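Local structure of ADP-ribosylating toxin CARDS (Mycoplasma pneumoniae, 4TLV) at residues A[149-154]-A[174-179]; A[155-160]-A[371-376]. The protein transfers ADP-ribose from NAD(+) to multiple target proteins in vitro and causes vacuolation and disruption of the host airway epithelium. One frame throughout, in Å; residues are numbered along the deposited sequence.

Interaction 1: residues A[149-154]-A[174-179]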
loop_
_atom_site.group_PDB
_atom_site.type_symbol
_atom_site.label_atom_id
_atom_site.label_comp_id
_atom_site.label_asym_id
_atom_site.label_seq_id
_atom_site.Cartn_x
_atom_site.Cartn_y
_atom_site.Cartn_z
ATOM N N ALA A 149 -12.298 -21.077 -0.831
ATOM C CA ALA A 149 -13.114 -20.026 -1.434
ATOM C C ALA A 149 -14.184 -19.563 -0.449
ATOM O O ALA A 149 -14.612 -20.342 0.403
ATOM C CB ALA A 149 -13.759 -20.524 -2.699
ATOM N N TRP A 150 -14.581 -18.289 -0.557
ATOM C CA TRP A 150 -15.718 -17.736 0.186
ATOM C C TRP A 150 -16.627 -17.016 -0.791
ATOM O O TRP A 150 -16.153 -16.335 -1.698
ATOM C CB TRP A 150 -15.280 -16.680 1.207
ATOM C CG TRP A 150 -14.409 -17.157 2.290
ATOM C CD1 TRP A 150 -14.782 -17.477 3.561
ATOM C CD2 TRP A 150 -12.999 -17.367 2.218
ATOM N NE1 TRP A 150 -13.686 -17.870 4.291
ATOM C CE2 TRP A 150 -12.578 -17.811 3.486
ATOM C CE3 TRP A 150 -12.046 -17.208 1.204
ATOM C CZ2 TRP A 150 -11.247 -18.108 3.769
ATOM C CZ3 TRP A 150 -10.728 -17.507 1.485
ATOM C CH2 TRP A 150 -10.341 -17.952 2.757
ATOM N N LEU A 151 -17.936 -17.143 -0.601
ATOM C CA LEU A 151 -18.884 -16.331 -1.353
ATOM C C LEU A 151 -18.757 -14.887 -0.882
ATOM O O LEU A 151 -18.737 -14.625 0.319
ATOM C CB LEU A 151 -20.315 -16.829 -1.115
ATOM C CG LEU A 151 -21.414 -15.960 -1.722
ATOM C CD1 LEU A 151 -21.326 -15.937 -3.245
ATOM C CD2 LEU A 151 -22.787 -16.443 -1.262
ATOM N N VAL A 152 -18.642 -13.944 -1.809
ATOM C CA VAL A 152 -18.603 -12.539 -1.402
ATOM C C VAL A 152 -19.715 -11.803 -2.112
ATOM O O VAL A 152 -20.132 -12.196 -3.197
ATOM C CB VAL A 152 -17.258 -11.858 -1.713
ATOM C CG1 VAL A 152 -16.118 -12.620 -1.048
ATOM C CG2 VAL A 152 -17.036 -11.772 -3.210
ATOM N N ASP A 153 -20.210 -10.744 -1.489
ATOM C CA ASP A 153 -21.226 -9.925 -2.132
ATOM C C ASP A 153 -20.985 -8.443 -1.857
ATOM O O ASP A 153 -20.244 -8.069 -0.936
ATOM C CB ASP A 153 -22.646 -10.369 -1.734
ATOM C CG ASP A 153 -22.911 -10.237 -0.242
ATOM O OD1 ASP A 153 -22.206 -9.465 0.427
ATOM O OD2 ASP A 153 -23.850 -10.890 0.264
ATOM N N ALA A 154 -21.578 -7.606 -2.695
ATOM C CA ALA A 154 -21.497 -6.173 -2.501
ATOM C C ALA A 154 -22.898 -5.721 -2.127
ATOM O O ALA A 154 -23.854 -6.081 -2.808
ATOM C CB ALA A 154 -21.048 -5.497 -3.779
ATOM N N ARG A 174 -18.915 -7.869 1.519
ATOM C CA ARG A 174 -18.956 -8.783 2.646
ATOM C C ARG A 174 -18.333 -10.113 2.246
ATOM O O ARG A 174 -18.569 -10.614 1.142
ATOM C CB ARG A 174 -20.402 -8.999 3.105
ATOM C CG ARG A 174 -21.078 -7.737 3.622
ATOM C CD ARG A 174 -22.440 -8.075 4.199
ATOM N NE ARG A 174 -23.200 -8.889 3.260
ATOM C CZ ARG A 174 -24.341 -9.502 3.559
ATOM N NH1 ARG A 174 -24.855 -9.386 4.778
ATOM N NH2 ARG A 174 -24.967 -10.228 2.639
ATOM N N ILE A 175 -17.524 -10.672 3.135
ATOM C CA ILE A 175 -17.026 -12.022 2.930
ATOM C C ILE A 175 -17.881 -12.979 3.764
ATOM O O ILE A 175 -17.831 -12.984 4.992
ATOM C CB ILE A 175 -15.540 -12.135 3.295
ATOM C CG1 ILE A 175 -14.733 -11.092 2.511
ATOM C CG2 ILE A 175 -15.023 -13.561 3.014
ATOM C CD1 ILE A 175 -13.269 -11.029 2.889
ATOM N N ASN A 176 -18.687 -13.778 3.087
ATOM C CA ASN A 176 -19.623 -14.650 3.781
ATOM C C ASN A 176 -19.027 -15.991 4.235
ATOM O O ASN A 176 -18.304 -16.645 3.478
ATOM C CB ASN A 176 -20.838 -14.874 2.888
ATOM C CG ASN A 176 -21.521 -13.566 2.524
ATOM O OD1 ASN A 176 -21.963 -12.823 3.404
ATOM N ND2 ASN A 176 -21.577 -13.259 1.229
ATOM N N GLU A 177 -19.322 -16.383 5.473
ATOM C CA GLU A 177 -19.054 -17.750 5.930
ATOM C C GLU A 177 -20.042 -18.660 5.224
ATOM O O GLU A 177 -21.087 -18.198 4.760
ATOM C CB GLU A 177 -19.224 -17.884 7.446
ATOM C CG GLU A 177 -18.365 -16.945 8.268
ATOM C CD GLU A 177 -16.875 -17.072 7.971
ATOM O OE1 GLU A 177 -16.453 -18.103 7.406
ATOM O OE2 GLU A 177 -16.119 -16.135 8.309
ATOM N N PRO A 178 -19.709 -19.957 5.105
ATOM C CA PRO A 178 -18.485 -20.583 5.604
ATOM C C PRO A 178 -17.439 -20.708 4.508
ATOM O O PRO A 178 -17.740 -20.631 3.319
ATOM C CB PRO A 178 -18.951 -21.995 5.986
ATOM C CG PRO A 178 -20.312 -22.189 5.279
ATOM C CD PRO A 178 -20.576 -20.950 4.455
ATOM N N GLU A 179 -16.203 -20.921 4.927
ATOM C CA GLU A 179 -15.123 -21.171 3.999
ATOM C C GLU A 179 -15.361 -22.506 3.320
ATOM O O GLU A 179 -15.801 -23.460 3.960
ATOM C CB GLU A 179 -13.824 -21.215 4.783
ATOM C CG GLU A 179 -12.584 -21.350 3.954
ATOM C CD GLU A 179 -11.370 -21.535 4.832
ATOM O OE1 GLU A 179 -11.396 -21.062 5.990
ATOM O OE2 GLU A 179 -10.398 -22.158 4.372
HETATM O O HOH W 1 -13.532 -18.093 7.112
HETATM O O HOH W 2 -18.673 -18.635 1.816
#
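Asp153 and Arg174 meet through nearly coplanar groups, the carboxylate and guanidinium planes lying 10° apart. The salt bridge is side-on. Arg174 NE bonds the syn lone pair of Asp153 OD1 at 3.1 Å, and Arg174 NH2 bonds Asp153 OD2 at 2.7 Å. A bend at chi3 (-50°) sets Arg174 NE for this. The amide of Asn176 stands steeply to the carboxylate, at 77°, and its ND2 adds only weak bonds to Asp153 OD2 and Leu151 O. These residues belong to an antiparallel beta hairpin, strands 146-156 and 168-181, in the sheet of the mono-ADP-ribosyltransferase domain. Asp153 and Arg174 form a hydrogen-bonded pair; Val152 and Ile175 form the next, non-hydrogen-bonded pair, their side chains lying side by side. Beyond it Asn176 N still reaches Leu151 O at 2.9 Å. Farther on the strands part round a cis peptide before Pro178. There a water accepts from Leu151 N and donates to Asn176 O and Pro178 O. Glu179 CG lies over one face of Trp150, 3.2 Å above the plane and offset toward the rim; Glu179 OE2 hydrogen-bonds Ser148 OG. Trp150 CB touches Ile175 CG2 at 3.6 Å. A second water links Trp150 NE1 to Glu177 OE1.

Interaction 2: residues A[155-160]-A[371-376]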
loop_
_atom_site.group_PDB
_atom_site.type_symbol
_atom_site.label_atom_id
_atom_site.label_comp_id
_atom_site.label_asym_id
_atom_site.label_seq_id
_atom_site.Cartn_x
_atom_site.Cartn_y
_atom_site.Cartn_z
ATOM N N VAL A 155 -23.014 -4.942 -1.059
ATOM C CA VAL A 155 -24.306 -4.427 -0.613
ATOM C C VAL A 155 -24.235 -2.935 -0.284
ATOM O O VAL A 155 -23.201 -2.432 0.168
ATOM C CB VAL A 155 -24.796 -5.203 0.622
ATOM C CG1 VAL A 155 -25.032 -6.657 0.262
ATOM C CG2 VAL A 155 -23.778 -5.096 1.741
ATOM N N PRO A 156 -25.345 -2.211 -0.499
ATOM C CA PRO A 156 -25.332 -0.778 -0.183
ATOM C C PRO A 156 -25.220 -0.525 1.323
ATOM O O PRO A 156 -25.775 -1.276 2.125
ATOM C CB PRO A 156 -26.694 -0.273 -0.691
ATOM C CG PRO A 156 -27.552 -1.501 -0.860
ATOM C CD PRO A 156 -26.629 -2.677 -1.063
ATOM N N VAL A 157 -24.536 0.551 1.686
ATOM C CA VAL A 157 -24.478 1.018 3.067
ATOM C C VAL A 157 -25.764 1.781 3.438
ATOM O O VAL A 157 -26.198 2.663 2.706
ATOM C CB VAL A 157 -23.254 1.927 3.268
ATOM C CG1 VAL A 157 -23.207 2.487 4.701
ATOM C CG2 VAL A 157 -21.956 1.141 2.946
ATOM N N GLU A 158 -26.359 1.451 4.582
ATOM C CA GLU A 158 -27.594 2.118 5.024
ATOM C C GLU A 158 -28.647 2.283 3.909
ATOM O O GLU A 158 -29.084 3.395 3.636
ATOM C CB GLU A 158 -27.285 3.506 5.623
ATOM C CG GLU A 158 -28.399 4.020 6.553
ATOM C CD GLU A 158 -28.394 5.523 6.776
ATOM O OE1 GLU A 158 -27.651 6.254 6.080
ATOM O OE2 GLU A 158 -29.161 5.980 7.652
ATOM N N PRO A 159 -29.066 1.183 3.269
ATOM C CA PRO A 159 -29.965 1.323 2.112
ATOM C C PRO A 159 -31.294 2.008 2.450
ATOM O O PRO A 159 -31.800 1.886 3.566
ATOM C CB PRO A 159 -30.224 -0.131 1.700
ATOM C CG PRO A 159 -30.023 -0.906 2.937
ATOM C CD PRO A 159 -28.863 -0.225 3.632
ATOM N N GLY A 160 -31.854 2.718 1.477
ATOM C CA GLY A 160 -33.110 3.401 1.667
ATOM C C GLY A 160 -32.925 4.748 2.345
ATOM O O GLY A 160 -33.842 5.563 2.353
ATOM N N ILE A 371 -27.537 -6.567 9.660
ATOM C CA ILE A 371 -27.990 -6.838 8.299
ATOM C C ILE A 371 -28.441 -5.542 7.607
ATOM O O ILE A 371 -28.495 -5.470 6.379
ATOM C CB ILE A 371 -29.089 -7.933 8.272
ATOM C CG1 ILE A 371 -29.352 -8.411 6.844
ATOM C CG2 ILE A 371 -30.355 -7.440 8.933
ATOM C CD1 ILE A 371 -30.104 -9.746 6.779
ATOM N N ALA A 372 -28.733 -4.517 8.400
ATOM C CA ALA A 372 -29.092 -3.205 7.860
ATOM C C ALA A 372 -27.857 -2.420 7.386
ATOM O O ALA A 372 -27.976 -1.309 6.869
ATOM C CB ALA A 372 -29.849 -2.395 8.900
ATOM N N ILE A 373 -26.678 -2.997 7.592
ATOM C CA ILE A 373 -25.426 -2.390 7.155
ATOM C C ILE A 373 -25.286 -0.958 7.660
ATOM O O ILE A 373 -25.149 -0.028 6.868
ATOM C CB ILE A 373 -25.311 -2.418 5.620
ATOM C CG1 ILE A 373 -25.817 -3.760 5.070
ATOM C CG2 ILE A 373 -23.861 -2.169 5.183
ATOM C CD1 ILE A 373 -24.898 -4.953 5.405
ATOM N N THR A 374 -25.333 -0.774 8.980
ATOM C CA THR A 374 -25.190 0.559 9.559
ATOM C C THR A 374 -24.211 0.613 10.711
ATOM O O THR A 374 -23.873 1.698 11.166
ATOM C CB THR A 374 -26.503 1.084 10.155
ATOM O OG1 THR A 374 -26.936 0.178 11.180
ATOM C CG2 THR A 374 -27.562 1.228 9.089
ATOM N N GLN A 375 -23.814 -0.547 11.221
ATOM C CA GLN A 375 -22.894 -0.615 12.362
ATOM C C GLN A 375 -21.642 -1.392 11.960
ATOM O O GLN A 375 -21.729 -2.509 11.466
ATOM C CB GLN A 375 -23.570 -1.297 13.555
ATOM C CG GLN A 375 -24.828 -0.574 14.016
ATOM C CD GLN A 375 -25.771 -1.468 14.801
ATOM O OE1 GLN A 375 -25.439 -2.604 15.130
ATOM N NE2 GLN A 375 -26.964 -0.958 15.093
ATOM N N PHE A 376 -20.480 -0.799 12.193
ATOM C CA PHE A 376 -19.241 -1.351 11.662
ATOM C C PHE A 376 -18.177 -1.549 12.734
ATOM O O PHE A 376 -17.827 -0.623 13.454
ATOM C CB PHE A 376 -18.712 -0.428 10.553
ATOM C CG PHE A 376 -19.590 -0.383 9.334
ATOM C CD1 PHE A 376 -20.760 0.357 9.330
ATOM C CD2 PHE A 376 -19.233 -1.067 8.181
ATOM C CE1 PHE A 376 -21.580 0.397 8.196
ATOM C CE2 PHE A 376 -20.043 -1.032 7.057
ATOM C CZ PHE A 376 -21.214 -0.304 7.066
#
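Ile373 has CG1 roughly anti to its carbonyl carbon (chi1 -41°), and its chi2 turns CD1 to Val155 CG2, 3.8 Å away. Val157 has CG1 anti to its own backbone N (chi1 177°), where it lies near Ile373 O and the ring of Phe376. The contact joins two domains. Residues 155-160 are the end of a strand and the following loop in the mono-ADP-ribosyltransferase domain. Residues 371-376 are the later part of the loop between strands 364-368 and 375-380 of the D2 beta-trefoil, with the first residues of the second strand. Ile373 is the main apolar group from D2. Its side chain crosses that of Val155 at about a right angle. Ile373 CB and CG2 touch Pro156 O, CB at 3.7 Å, and CG2 also nears Val157 CA. Thr172 of the neighbouring strand 168-181 also touches Ile373, as does Pro368 from D2. Val157 CG1 comes to 4.2 Å from Phe376 CZ. Val422, Ala429 and Val170 also pack on Val157, which is buried at the domain boundary. One hydrogen bond spans the two segments, from Glu158 N to Ile373 O at 3.0 Å. Its donor is tilted 29° from the carbonyl plane. Glu158 and Ile373 both have left-handed helical backbone angles, which bend each chain where they meet. Glu158 crosses Thr374 obliquely with its aliphatic part. Its carboxylate leads away, close to Asp423 and to an acetate probably from the crystallisation liquor. Two like charges so near each other may raise the proton affinity of one of them. Thr374 OG1 turns to Asp370 OD2, which leaves the methyl for the contact: Thr374 CG2 lies 3.9 Å from Glu158 CG.

Interactions 1 and 2 follow one another along strand 146-156, and their centres are about 17 Å apart. Interaction 1 lies wholly within the transferase domain; interaction 2 carries the end of the same strand to D2. Arg174 joins them. While its guanidinium holds Asp153, Arg174 CD packs 4.1 Å from Val155 CG2 and 4.2 Å from Ile373 CD1. The salt bridge of the hairpin thus borders the apolar patch between the domains. Strand 168-181 serves both contacts, since Thr172, two residues before Arg174, touches Val157 and Ile373. The inferred NAD(+)-binding region, residues 208-258, includes none of the four segments.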